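Local coordinates for protein methionine gamma-lyase (Trichomonas vaginalis, PDB 1E5E) that belongs to the Cys/Met metabolism family of PLP-dependent enzymes and assembles from four copies of its chain, at residues A[243-247]-A[248-252]; A[255-258]-A[259-262]. All coordinates share one frame; numbering follows the deposited sequence.

Interaction 1: residues A[243-247]-A[248-252]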
loop_
_atom_site.group_PDB
_atom_site.type_symbol
_atom_site.label_atom_id
_atom_site.label_comp_id
_atom_site.label_asym_id
_atom_site.label_seq_id
_atom_site.Cartn_x
_atom_site.Cartn_y
_atom_site.Cartn_z
ATOM N N SER A 243 8.534 18.494 4.046
ATOM C CA SER A 243 7.651 17.940 3.025
ATOM C C SER A 243 8.277 16.643 2.504
ATOM O O SER A 243 8.884 16.561 1.438
ATOM C CB SER A 243 7.437 18.949 1.893
ATOM O OG SER A 243 6.480 18.458 0.969
ATOM N N VAL A 244 8.126 15.607 3.328
ATOM C CA VAL A 244 8.776 14.341 3.084
ATOM C C VAL A 244 7.835 13.384 2.356
ATOM O O VAL A 244 6.884 12.901 2.990
ATOM C CB VAL A 244 9.270 13.694 4.404
ATOM C CG1 VAL A 244 9.954 12.381 4.065
ATOM C CG2 VAL A 244 10.248 14.659 5.103
ATOM N N ILE A 245 8.213 13.035 1.133
ATOM C CA ILE A 245 7.316 12.141 0.394
ATOM C C ILE A 245 7.327 10.740 0.999
ATOM O O ILE A 245 8.378 10.199 1.355
ATOM C CB ILE A 245 7.640 12.080 -1.096
ATOM C CG1 ILE A 245 6.509 11.370 -1.892
ATOM C CG2 ILE A 245 8.947 11.354 -1.361
ATOM C CD1 ILE A 245 6.794 11.378 -3.403
ATOM N N SER A 246 6.188 10.090 0.992
ATOM C CA SER A 246 6.038 8.693 1.388
ATOM C C SER A 246 6.666 7.820 0.301
ATOM O O SER A 246 6.249 7.917 -0.866
ATOM C CB SER A 246 4.557 8.288 1.426
ATOM O OG SER A 246 4.433 6.851 1.411
ATOM N N PRO A 247 7.476 6.848 0.679
ATOM C CA PRO A 247 8.063 5.908 -0.249
ATOM C C PRO A 247 7.009 5.130 -1.018
ATOM O O PRO A 247 7.158 4.846 -2.210
ATOM C CB PRO A 247 8.929 4.972 0.626
ATOM C CG PRO A 247 9.252 5.867 1.795
ATOM C CD PRO A 247 7.955 6.622 2.078
ATOM N N HIS A 248 5.871 4.853 -0.396
ATOM C CA HIS A 248 4.774 4.164 -1.060
ATOM C C HIS A 248 4.222 5.056 -2.165
ATOM O O HIS A 248 3.984 4.583 -3.254
ATOM C CB HIS A 248 3.717 3.811 -0.013
ATOM C CG HIS A 248 2.372 3.513 -0.610
ATOM N ND1 HIS A 248 1.486 4.566 -0.867
ATOM C CD2 HIS A 248 1.786 2.389 -1.042
ATOM C CE1 HIS A 248 0.393 4.067 -1.405
ATOM N NE2 HIS A 248 0.553 2.743 -1.516
ATOM N N ASP A 249 4.091 6.344 -1.972
ATOM C CA ASP A 249 3.592 7.280 -2.964
ATOM C C ASP A 249 4.634 7.496 -4.049
ATOM O O ASP A 249 4.283 7.498 -5.232
ATOM C CB ASP A 249 3.210 8.620 -2.343
ATOM C CG ASP A 249 1.920 8.648 -1.577
ATOM O OD1 ASP A 249 1.419 7.612 -1.123
ATOM O OD2 ASP A 249 1.466 9.765 -1.220
ATOM N N ALA A 250 5.914 7.591 -3.670
ATOM C CA ALA A 250 6.936 7.715 -4.706
ATOM C C ALA A 250 6.874 6.504 -5.637
ATOM O O ALA A 250 7.019 6.644 -6.863
ATOM C CB ALA A 250 8.345 7.780 -4.155
ATOM N N TRP A 251 6.748 5.301 -5.039
ATOM C CA TRP A 251 6.649 4.101 -5.874
ATOM C C TRP A 251 5.449 4.156 -6.807
ATOM O O TRP A 251 5.574 3.726 -7.958
ATOM C CB TRP A 251 6.514 2.877 -4.932
ATOM C CG TRP A 251 6.477 1.526 -5.583
ATOM C CD1 TRP A 251 7.565 0.725 -5.799
ATOM C CD2 TRP A 251 5.334 0.764 -5.989
ATOM N NE1 TRP A 251 7.135 -0.482 -6.324
ATOM C CE2 TRP A 251 5.778 -0.489 -6.418
ATOM C CE3 TRP A 251 3.963 1.016 -5.968
ATOM C CZ2 TRP A 251 4.928 -1.471 -6.921
ATOM C CZ3 TRP A 251 3.074 0.046 -6.427
ATOM C CH2 TRP A 251 3.575 -1.178 -6.900
ATOM N N LEU A 252 4.294 4.659 -6.358
ATOM C CA LEU A 252 3.112 4.818 -7.181
ATOM C C LEU A 252 3.326 5.820 -8.318
ATOM O O LEU A 252 2.833 5.647 -9.458
ATOM C CB LEU A 252 1.886 5.226 -6.342
ATOM C CG LEU A 252 1.173 4.215 -5.464
ATOM C CD1 LEU A 252 0.013 4.900 -4.687
ATOM C CD2 LEU A 252 0.539 3.071 -6.288
#

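Interaction 2: residues A[255-258]-A[259-262]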
loop_
_atom_site.group_PDB
_atom_site.type_symbol
_atom_site.label_atom_id
_atom_site.label_comp_id
_atom_site.label_asym_id
_atom_site.label_seq_id
_atom_site.Cartn_x
_atom_site.Cartn_y
_atom_site.Cartn_z
ATOM N N ARG A 255 5.335 4.143 -10.936
ATOM C CA ARG A 255 4.419 3.300 -11.701
ATOM C C ARG A 255 3.665 4.124 -12.751
ATOM O O ARG A 255 3.553 3.713 -13.918
ATOM C CB ARG A 255 3.436 2.580 -10.780
ATOM C CG ARG A 255 2.517 1.558 -11.439
ATOM C CD ARG A 255 1.427 1.109 -10.483
ATOM N NE ARG A 255 1.000 -0.267 -10.592
ATOM C CZ ARG A 255 -0.228 -0.619 -10.981
ATOM N NH1 ARG A 255 -1.129 0.293 -11.365
ATOM N NH2 ARG A 255 -0.613 -1.894 -10.998
ATOM N N GLY A 256 3.081 5.225 -12.288
ATOM C CA GLY A 256 2.319 6.152 -13.109
ATOM C C GLY A 256 3.190 6.758 -14.228
ATOM O O GLY A 256 2.745 6.896 -15.375
ATOM N N LEU A 257 4.447 7.068 -13.934
ATOM C CA LEU A 257 5.401 7.621 -14.863
ATOM C C LEU A 257 5.678 6.723 -16.051
ATOM O O LEU A 257 6.005 7.164 -17.171
ATOM C CB LEU A 257 6.752 7.873 -14.137
ATOM C CG LEU A 257 7.892 8.424 -15.009
ATOM C CD1 LEU A 257 7.533 9.779 -15.661
ATOM C CD2 LEU A 257 9.167 8.630 -14.209
ATOM N N SER A 258 5.592 5.395 -15.851
ATOM C CA SER A 258 5.876 4.486 -16.935
ATOM C C SER A 258 4.886 4.653 -18.074
ATOM O O SER A 258 5.283 4.365 -19.224
ATOM C CB SER A 258 6.011 3.042 -16.420
ATOM O OG SER A 258 4.757 2.596 -15.962
ATOM N N THR A 259 3.670 5.187 -17.867
ATOM C CA THR A 259 2.790 5.415 -19.023
ATOM C C THR A 259 2.717 6.902 -19.389
ATOM O O THR A 259 1.825 7.297 -20.153
ATOM C CB THR A 259 1.349 4.959 -18.741
ATOM O OG1 THR A 259 0.908 5.527 -17.481
ATOM C CG2 THR A 259 1.252 3.437 -18.722
ATOM N N LEU A 260 3.577 7.740 -18.819
ATOM C CA LEU A 260 3.516 9.180 -19.057
ATOM C C LEU A 260 3.549 9.519 -20.555
ATOM O O LEU A 260 2.839 10.378 -21.075
ATOM C CB LEU A 260 4.677 9.918 -18.340
ATOM C CG LEU A 260 4.729 11.439 -18.550
ATOM C CD1 LEU A 260 3.461 12.140 -18.065
ATOM C CD2 LEU A 260 5.908 12.097 -17.799
ATOM N N ASN A 261 4.481 8.878 -21.283
ATOM C CA ASN A 261 4.558 9.201 -22.706
ATOM C C ASN A 261 3.278 8.876 -23.471
ATOM O O ASN A 261 2.838 9.715 -24.262
ATOM C CB ASN A 261 5.738 8.460 -23.335
ATOM C CG ASN A 261 5.807 8.661 -24.847
ATOM O OD1 ASN A 261 6.182 9.731 -25.301
ATOM N ND2 ASN A 261 5.494 7.605 -25.591
ATOM N N ILE A 262 2.702 7.670 -23.262
ATOM C CA ILE A 262 1.500 7.324 -24.023
ATOM C C ILE A 262 0.271 8.067 -23.539
ATOM O O ILE A 262 -0.628 8.262 -24.347
ATOM C CB ILE A 262 1.208 5.802 -24.071
ATOM C CG1 ILE A 262 1.085 5.235 -22.651
ATOM C CG2 ILE A 262 2.314 5.105 -24.852
ATOM C CD1 ILE A 262 0.600 3.790 -22.631
HETATM O O HOH W 1 1.150 3.945 -15.323
HETATM O O HOH W 2 4.888 5.783 -21.621
#

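Interaction 1: residues A[243-247]-A[248-252]
S246 meets the first turn of helix 247-257 with both its backbone and its side chain. S246 O takes A250 N at 2.8 Å, almost in line with the C=O bond, and this is the first full helical bond. P247 opens the helix proper; P247 O receives W251 N at 2.9 Å, while its ring touches N61 of a loop. A proline suits this place, since a first-turn residue has no need of an N-H to give.

S246 is the N-cap. With OG anti to the backbone N (chi1 162°), the hydroxyl swings toward the first amides of the helix, and H248 N and D249 N each approach it in a weak capping bond. D249 N lies 3.4 Å from S246 OG and also makes a weak bond to S246 O, so its proton is shared between the two. The stronger partner of this hydroxyl is D249 OD1 of the second subunit, and the exchange is mutual, D249 here meeting S246 over there.

H248 then leans its ring toward the next residue. H248 ND1 donates to D249 OD1 at 3.1 Å, the oxygen lying 11° out of the ring plane and offering its anti lone pair, and the ring also stacks on H248 of the second subunit. From the residue before the cap, I245 extends CD1 to 4.0 Å from A250 CB, and V64 of helix 62-75 touches both side chains.

D249 OD1 is thus held by two partners, H248 ND1 of its own chain and S246 OG of the second subunit. Set by a helix N-terminus, its carboxylate is probably stabilised in the charged form, so capping and subunit pairing share one buried polar cluster.

Interaction 2: residues A[255-258]-A[259-262]
T259 N gives its hydrogen to G256 O at 3.2 Å, the donor standing 51° above the carbonyl plane. T259 OG1 lies 3.1 Å from G256 O, but its firmer partner is R263, whose NE bonds to it while NH2 of the same arginine bonds to G256 O. One residue back, the hydroxyl of S258 turns along the chain and gives a short hydrogen bond to R255 O, S258 OG to R255 O 2.6 Å. Its chi1 of 68° sets OG between the backbone N and the carbonyl carbon, and from there it reaches the same face of the R255 carbonyl as S258 N. Water 1 donates to R255 O as well and lies 2.7 Å from T259 OG1, joining the two.

These bonds lie where the chain passes from helix 247-257 to helix 260-279. L257 to L260 form a type I beta turn, closed by L260 N to L257 O at 3.0 Å, and T259 occupies the N-cap position of the second helix without making a capping bond through its side chain. Water 2 spans that helix start, donating to S258 O and accepting a weak bond from I262 N.

On the apolar side L257 and L260 cross obliquely, CD1 of L257 lying 3.5 Å from CD2 of L260 and 3.9 Å from its CB. L257 also packs on C12 of helix 8-14 and on I71 and L74 of helix 62-75, whereas L260 touches S189 and M191 of a loop. Away from the turn, the R255 side chain reaches across to the third subunit, its NE in a salt bridge with D216 OD2 there.

How the interactions relate
Helix 247-257 links the two sites: interaction 1 builds its N-terminal end, and interaction 2 carries the chain from its C-terminal end into helix 260-279. Their centres are 17 Å apart, and the segments adjoin in sequence without further touching. Both contacts are largely buried, although S258 and I262 in interaction 2 are partly exposed and two ordered waters enter there. In interaction 1, S246 and D249 exchange bonds with D249 and S246 of the second subunit; interaction 2 draws on R263 of its own chain. Both reach the third subunit, through L252 O and through R255. Helix 62-75 packs against both, touching I245 and A250 in the first and L257 in the second.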